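Local atomic coordinates of phosphate-specific transport system accessory protein PhoU homolog (PDB entry 2I0M), a protein that probably plays a part in regulating phosphate uptake, forms a homodimer and binds zinc ions. Residues Ala27-Leu32 with Lys39-Leu44; His120-Leu125 with Tyr185-Leu190. One frame throughout, in Å; residues are numbered along the deposited sequence.

How the interactions relate
From the N terminus, the chain runs down helix 5-35, turns, and starts helix 39-66. Interaction 1 (27-32 with 39-44) closes this short turn. The chain then passes through helix 74-105 and enters helix 117-136. Interaction 2 (120-125 with 185-190) closes a much longer loop, with 59 residues between its segments, mostly helical. The two loops follow in series; they neither nest nor cross. Interaction 1 ties together two consecutive helices near the surface. Interaction 2 joins two helices of the second PhoU sequence range in the buried interior. The contacts also meet directly: L31 CD1 lies 3.8 Å from G123 CA, so helix 5-35 packs on helix 117-136.

Interaction 1 of 2, residues Ala27-Leu32 with Lys39-Leu44; sequences ASKALL and KEMAEL
M41 carries this contact from its side. Its chain reaches from helix 39-66 across to K29 and L32 on helix 5-35. CG stands anti to the backbone N (chi1 -166°). The chain stays extended beyond CG, which takes the thioether and its methyl over to the opposite helix. The methyl CE settles between the side chains of K29 and L32.

The close packing is at this methyl. M41 CE lies 3.5 Å from L32 CD2, an apolar contact. L32 CG lies 4.1 Å from M41 SD. The side chains of L32 and M41 cross at about a right angle. On the K29 side the aliphatic root of the lysine meets the same methyl, with K29 CB 3.7 Å from M41 CE. The modelled approach to K29 CG is too short to be trusted. M41 SD also passes 3.5 Å from the backbone K29 O. No hydrogen bond joins the two segments.

Beyond these side chains the contact is loose. The backbones stay apart: even the nearest pair, K29 CA and M41 CA, is 7.7 Å apart. The two segments bury just 149 Å² between them, both sides summed. The solvent side is marked by L32, which is exposed, while K29 and M41 are partly exposed. None of the three touching residues is fully buried. Inward, L31 and A42 pack instead on helix 74-105, at I100 and A101 among others.

D38 OD2 accepts a hydrogen bond from M41 N at the start of helix 39-66, beside the contact. The whole is a helical hairpin near its turn, as in the three-helix bundle of a PhoU domain.

Interaction 2 of 2, residues His120-Leu125 with Tyr185-Leu190; sequences HQMGKL and YIIGHL
M122 bends at its last torsion, chi3 56°, and this turns its methyl onto I187 and L190. The rest of its chain is extended, with CG anti to the backbone N, and spans most of the gap between the helices. In I187, CG2 stands anti to the carbonyl carbon, and it and CB are the I187 atoms nearest M122 CE. CG1 and CD1 turn off from the methionine.

The methyl M122 CE is held between two apolar groups. M122 CE is 3.5 Å from I187 CB; its modelled approach to I187 CG2 is too short to be trusted. M122 and I187 cross at about a right angle. On the L190 side, L190 CD1 sits 4.0 Å from M122 CG, and its approach to M122 CE is tight in the model. L190 CD1 also lies 4.1 Å from G123 N. This pair has the nearest CA atoms, with G123 CA and L190 CA 6.9 Å apart. All four touching residues are buried, and no hydrogen bond links the segments.

The axes of the two segments run nearly parallel, at 22°, and approach to 10.6 Å. Such apolar packing of helices belongs to the all-helical bundle of the second PhoU sequence range. The M122 side chain is about 9 Å from a bound zinc ion. Helix 152-168 covers one flank, with Y158 on M122 and S163 on I187. Helix 74-105 brings I100 against L190.

Interaction 1 of 2, residues Ala27-Leu32 with Lys39-Leu44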
loop_
_atom_site.group_PDB
_atom_site.type_symbol
_atom_site.label_atom_id
_atom_site.label_comp_id
_atom_site.label_asym_id
_atom_site.label_seq_id
_atom_site.Cartn_x
_atom_site.Cartn_y
_atom_site.Cartn_z
ATOM N N ALA A 27 16.245 1.203 -5.293
ATOM C CA ALA A 27 15.733 -0.134 -5.549
ATOM C C ALA A 27 16.816 -0.985 -6.209
ATOM O O ALA A 27 17.098 -2.111 -5.790
ATOM C CB ALA A 27 14.462 -0.060 -6.435
ATOM N N SER A 28 17.416 -0.416 -7.249
ATOM C CA SER A 28 18.583 -0.991 -7.927
ATOM C C SER A 28 19.764 -1.298 -6.982
ATOM O O SER A 28 20.285 -2.417 -6.980
ATOM C CB SER A 28 19.012 -0.075 -9.068
ATOM O OG SER A 28 20.249 -0.524 -9.569
ATOM N N LYS A 29 20.161 -0.301 -6.185
ATOM C CA LYS A 29 21.139 -0.458 -5.082
ATOM C C LYS A 29 20.738 -1.529 -4.040
ATOM O O LYS A 29 21.571 -2.334 -3.633
ATOM C CB LYS A 29 21.392 0.898 -4.379
ATOM C CG LYS A 29 22.598 1.700 -4.900
ATOM C CD LYS A 29 22.528 3.233 -4.630
ATOM C CE LYS A 29 21.756 3.643 -3.336
ATOM N NZ LYS A 29 21.409 5.126 -3.276
ATOM N N ALA A 30 19.476 -1.530 -3.613
ATOM C CA ALA A 30 18.961 -2.559 -2.685
ATOM C C ALA A 30 19.159 -3.990 -3.191
ATOM O O ALA A 30 19.547 -4.880 -2.431
ATOM C CB ALA A 30 17.469 -2.325 -2.365
ATOM N N LEU A 31 18.868 -4.198 -4.473
ATOM C CA LEU A 31 18.933 -5.521 -5.072
ATOM C C LEU A 31 20.351 -5.942 -5.369
ATOM O O LEU A 31 20.662 -7.129 -5.296
ATOM C CB LEU A 31 18.041 -5.592 -6.320
ATOM C CG LEU A 31 16.551 -5.504 -5.939
ATOM C CD1 LEU A 31 15.667 -5.340 -7.169
ATOM C CD2 LEU A 31 16.098 -6.709 -5.082
ATOM N N LEU A 32 21.207 -4.973 -5.702
ATOM C CA LEU A 32 22.642 -5.217 -5.815
ATOM C C LEU A 32 23.236 -5.545 -4.450
ATOM O O LEU A 32 24.026 -6.481 -4.337
ATOM C CB LEU A 32 23.383 -4.028 -6.468
ATOM C CG LEU A 32 24.916 -3.914 -6.329
ATOM C CD1 LEU A 32 25.689 -5.094 -6.963
ATOM C CD2 LEU A 32 25.416 -2.581 -6.884
ATOM N N LYS A 39 26.595 -5.789 3.088
ATOM C CA LYS A 39 25.949 -5.282 4.295
ATOM C C LYS A 39 26.225 -3.799 4.558
ATOM O O LYS A 39 25.444 -3.123 5.227
ATOM C CB LYS A 39 26.328 -6.133 5.506
ATOM C CG LYS A 39 25.754 -7.543 5.444
ATOM C CD LYS A 39 25.938 -8.303 6.757
ATOM C CE LYS A 39 25.584 -9.774 6.564
ATOM N NZ LYS A 39 25.043 -10.406 7.798
ATOM N N GLU A 40 27.326 -3.300 4.010
ATOM C CA GLU A 40 27.684 -1.893 4.136
ATOM C C GLU A 40 26.813 -1.021 3.233
ATOM O O GLU A 40 26.350 0.035 3.656
ATOM C CB GLU A 40 29.178 -1.692 3.860
ATOM C CG GLU A 40 30.052 -2.611 4.702
ATOM C CD GLU A 40 31.505 -2.205 4.705
ATOM O OE1 GLU A 40 32.125 -2.204 5.799
ATOM O OE2 GLU A 40 32.030 -1.888 3.614
ATOM N N MET A 41 26.577 -1.479 2.004
ATOM C CA MET A 41 25.689 -0.787 1.064
ATOM C C MET A 41 24.255 -0.790 1.575
ATOM O O MET A 41 23.527 0.183 1.385
ATOM C CB MET A 41 25.755 -1.433 -0.323
ATOM C CG MET A 41 25.137 -0.624 -1.467
ATOM S SD MET A 41 24.966 -1.664 -2.944
ATOM C CE MET A 41 24.831 -0.444 -4.239
ATOM N N ALA A 42 23.857 -1.885 2.222
ATOM C CA ALA A 42 22.554 -1.968 2.864
ATOM C C ALA A 42 22.379 -0.858 3.900
ATOM O O ALA A 42 21.319 -0.226 3.955
ATOM C CB ALA A 42 22.342 -3.338 3.495
ATOM N N GLU A 43 23.424 -0.621 4.698
ATOM C CA GLU A 43 23.392 0.390 5.762
ATOM C C GLU A 43 23.244 1.816 5.241
ATOM O O GLU A 43 22.557 2.628 5.845
ATOM C CB GLU A 43 24.644 0.301 6.655
ATOM C CG GLU A 43 24.373 -0.177 8.070
ATOM C CD GLU A 43 25.154 0.617 9.120
ATOM O OE1 GLU A 43 25.254 1.859 8.983
ATOM O OE2 GLU A 43 25.656 0.007 10.094
ATOM N N LEU A 44 23.920 2.119 4.134
ATOM C CA LEU A 44 23.813 3.429 3.491
ATOM C C LEU A 44 22.409 3.637 2.912
ATOM O O LEU A 44 21.872 4.746 2.960
ATOM C CB LEU A 44 24.902 3.624 2.420
ATOM C CG LEU A 44 26.380 3.412 2.819
ATOM C CD1 LEU A 44 27.300 3.391 1.600
ATOM C CD2 LEU A 44 26.899 4.419 3.876
#

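Interaction 2 of 2, residues His120-Leu125 with Tyr185-Leu190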
loop_
_atom_site.group_PDB
_atom_site.type_symbol
_atom_site.label_atom_id
_atom_site.label_comp_id
_atom_site.label_asym_id
_atom_site.label_seq_id
_atom_site.Cartn_x
_atom_site.Cartn_y
_atom_site.Cartn_z
ATOM N N HIS A 120 16.034 -12.774 -8.570
ATOM C CA HIS A 120 16.668 -11.828 -9.493
ATOM C C HIS A 120 15.666 -11.420 -10.568
ATOM O O HIS A 120 15.626 -10.269 -10.980
ATOM C CB HIS A 120 17.923 -12.460 -10.166
ATOM C CG HIS A 120 19.110 -12.617 -9.256
ATOM N ND1 HIS A 120 20.357 -12.995 -9.717
ATOM C CD2 HIS A 120 19.250 -12.424 -7.924
ATOM C CE1 HIS A 120 21.205 -13.050 -8.706
ATOM N NE2 HIS A 120 20.558 -12.708 -7.606
ATOM N N GLN A 121 14.867 -12.380 -11.027
ATOM C CA GLN A 121 13.882 -12.133 -12.076
ATOM C C GLN A 121 12.725 -11.283 -11.581
ATOM O O GLN A 121 12.323 -10.341 -12.258
ATOM C CB GLN A 121 13.368 -13.436 -12.678
ATOM C CG GLN A 121 14.428 -14.231 -13.438
ATOM C CD GLN A 121 15.088 -13.431 -14.540
ATOM O OE1 GLN A 121 14.418 -12.700 -15.274
ATOM N NE2 GLN A 121 16.408 -13.564 -14.669
ATOM N N MET A 122 12.206 -11.611 -10.397
ATOM C CA MET A 122 11.173 -10.812 -9.751
ATOM C C MET A 122 11.701 -9.398 -9.561
ATOM O O MET A 122 10.969 -8.416 -9.760
ATOM C CB MET A 122 10.789 -11.438 -8.403
ATOM C CG MET A 122 9.694 -10.706 -7.607
ATOM S SD MET A 122 9.210 -11.534 -6.066
ATOM C CE MET A 122 10.752 -11.648 -5.242
ATOM N N GLY A 123 12.980 -9.302 -9.193
ATOM C CA GLY A 123 13.633 -8.011 -8.995
ATOM C C GLY A 123 13.763 -7.199 -10.268
ATOM O O GLY A 123 13.442 -6.010 -10.280
ATOM N N LYS A 124 14.234 -7.846 -11.335
ATOM C CA LYS A 124 14.399 -7.241 -12.664
ATOM C C LYS A 124 13.059 -6.717 -13.231
ATOM O O LYS A 124 13.020 -5.645 -13.840
ATOM C CB LYS A 124 15.065 -8.245 -13.645
ATOM C CG LYS A 124 16.587 -8.551 -13.395
ATOM C CD LYS A 124 17.172 -9.794 -14.204
ATOM C CE LYS A 124 18.617 -10.207 -13.715
ATOM N NZ LYS A 124 19.178 -11.679 -13.935
ATOM N N LEU A 125 11.971 -7.462 -13.033
ATOM C CA LEU A 125 10.649 -7.040 -13.527
ATOM C C LEU A 125 10.095 -5.864 -12.710
ATOM O O LEU A 125 9.484 -4.945 -13.258
ATOM C CB LEU A 125 9.655 -8.216 -13.593
ATOM C CG LEU A 125 8.194 -7.955 -14.047
ATOM C CD1 LEU A 125 8.046 -7.475 -15.505
ATOM C CD2 LEU A 125 7.321 -9.176 -13.829
ATOM N N TYR A 185 10.424 -11.861 3.807
ATOM C CA TYR A 185 10.273 -10.401 3.877
ATOM C C TYR A 185 10.676 -9.756 2.565
ATOM O O TYR A 185 9.933 -8.936 2.035
ATOM C CB TYR A 185 11.103 -9.791 5.002
ATOM C CG TYR A 185 10.778 -10.301 6.388
ATOM C CD1 TYR A 185 9.482 -10.715 6.725
ATOM C CD2 TYR A 185 11.757 -10.329 7.379
ATOM C CE1 TYR A 185 9.190 -11.168 7.997
ATOM C CE2 TYR A 185 11.471 -10.783 8.657
ATOM C CZ TYR A 185 10.189 -11.195 8.962
ATOM O OH TYR A 185 9.901 -11.652 10.234
ATOM N N ILE A 186 11.840 -10.151 2.038
ATOM C CA ILE A 186 12.372 -9.591 0.806
ATOM C C ILE A 186 11.364 -9.683 -0.335
ATOM O O ILE A 186 11.119 -8.695 -1.037
ATOM C CB ILE A 186 13.721 -10.257 0.399
ATOM C CG1 ILE A 186 14.841 -9.753 1.307
ATOM C CG2 ILE A 186 14.042 -9.981 -1.075
ATOM C CD1 ILE A 186 16.034 -10.671 1.401
ATOM N N ILE A 187 10.778 -10.860 -0.521
ATOM C CA ILE A 187 9.841 -11.039 -1.627
ATOM C C ILE A 187 8.533 -10.289 -1.375
ATOM O O ILE A 187 7.898 -9.837 -2.319
ATOM C CB ILE A 187 9.621 -12.535 -2.029
ATOM C CG1 ILE A 187 8.933 -13.334 -0.923
ATOM C CG2 ILE A 187 10.949 -13.159 -2.424
ATOM C CD1 ILE A 187 8.259 -14.608 -1.412
ATOM N N GLY A 188 8.177 -10.126 -0.097
ATOM C CA GLY A 188 7.045 -9.295 0.297
ATOM C C GLY A 188 7.290 -7.816 0.021
ATOM O O GLY A 188 6.357 -7.077 -0.338
ATOM N N HIS A 189 8.538 -7.379 0.189
ATOM C CA HIS A 189 8.915 -5.993 -0.094
ATOM C C HIS A 189 8.862 -5.673 -1.581
ATOM O O HIS A 189 8.470 -4.569 -1.959
ATOM C CB HIS A 189 10.298 -5.662 0.462
ATOM C CG HIS A 189 10.317 -5.459 1.944
ATOM N ND1 HIS A 189 9.472 -4.580 2.584
ATOM C CD2 HIS A 189 11.093 -6.007 2.912
ATOM C CE1 HIS A 189 9.706 -4.609 3.885
ATOM N NE2 HIS A 189 10.684 -5.469 4.111
ATOM N N LEU A 190 9.261 -6.634 -2.407
ATOM C CA LEU A 190 9.215 -6.497 -3.856
ATOM C C LEU A 190 7.786 -6.529 -4.348
ATOM O O LEU A 190 7.417 -5.770 -5.246
ATOM C CB LEU A 190 10.009 -7.620 -4.542
ATOM C CG LEU A 190 11.518 -7.444 -4.699
ATOM C CD1 LEU A 190 12.167 -8.702 -5.257
ATOM C CD2 LEU A 190 11.802 -6.244 -5.596
#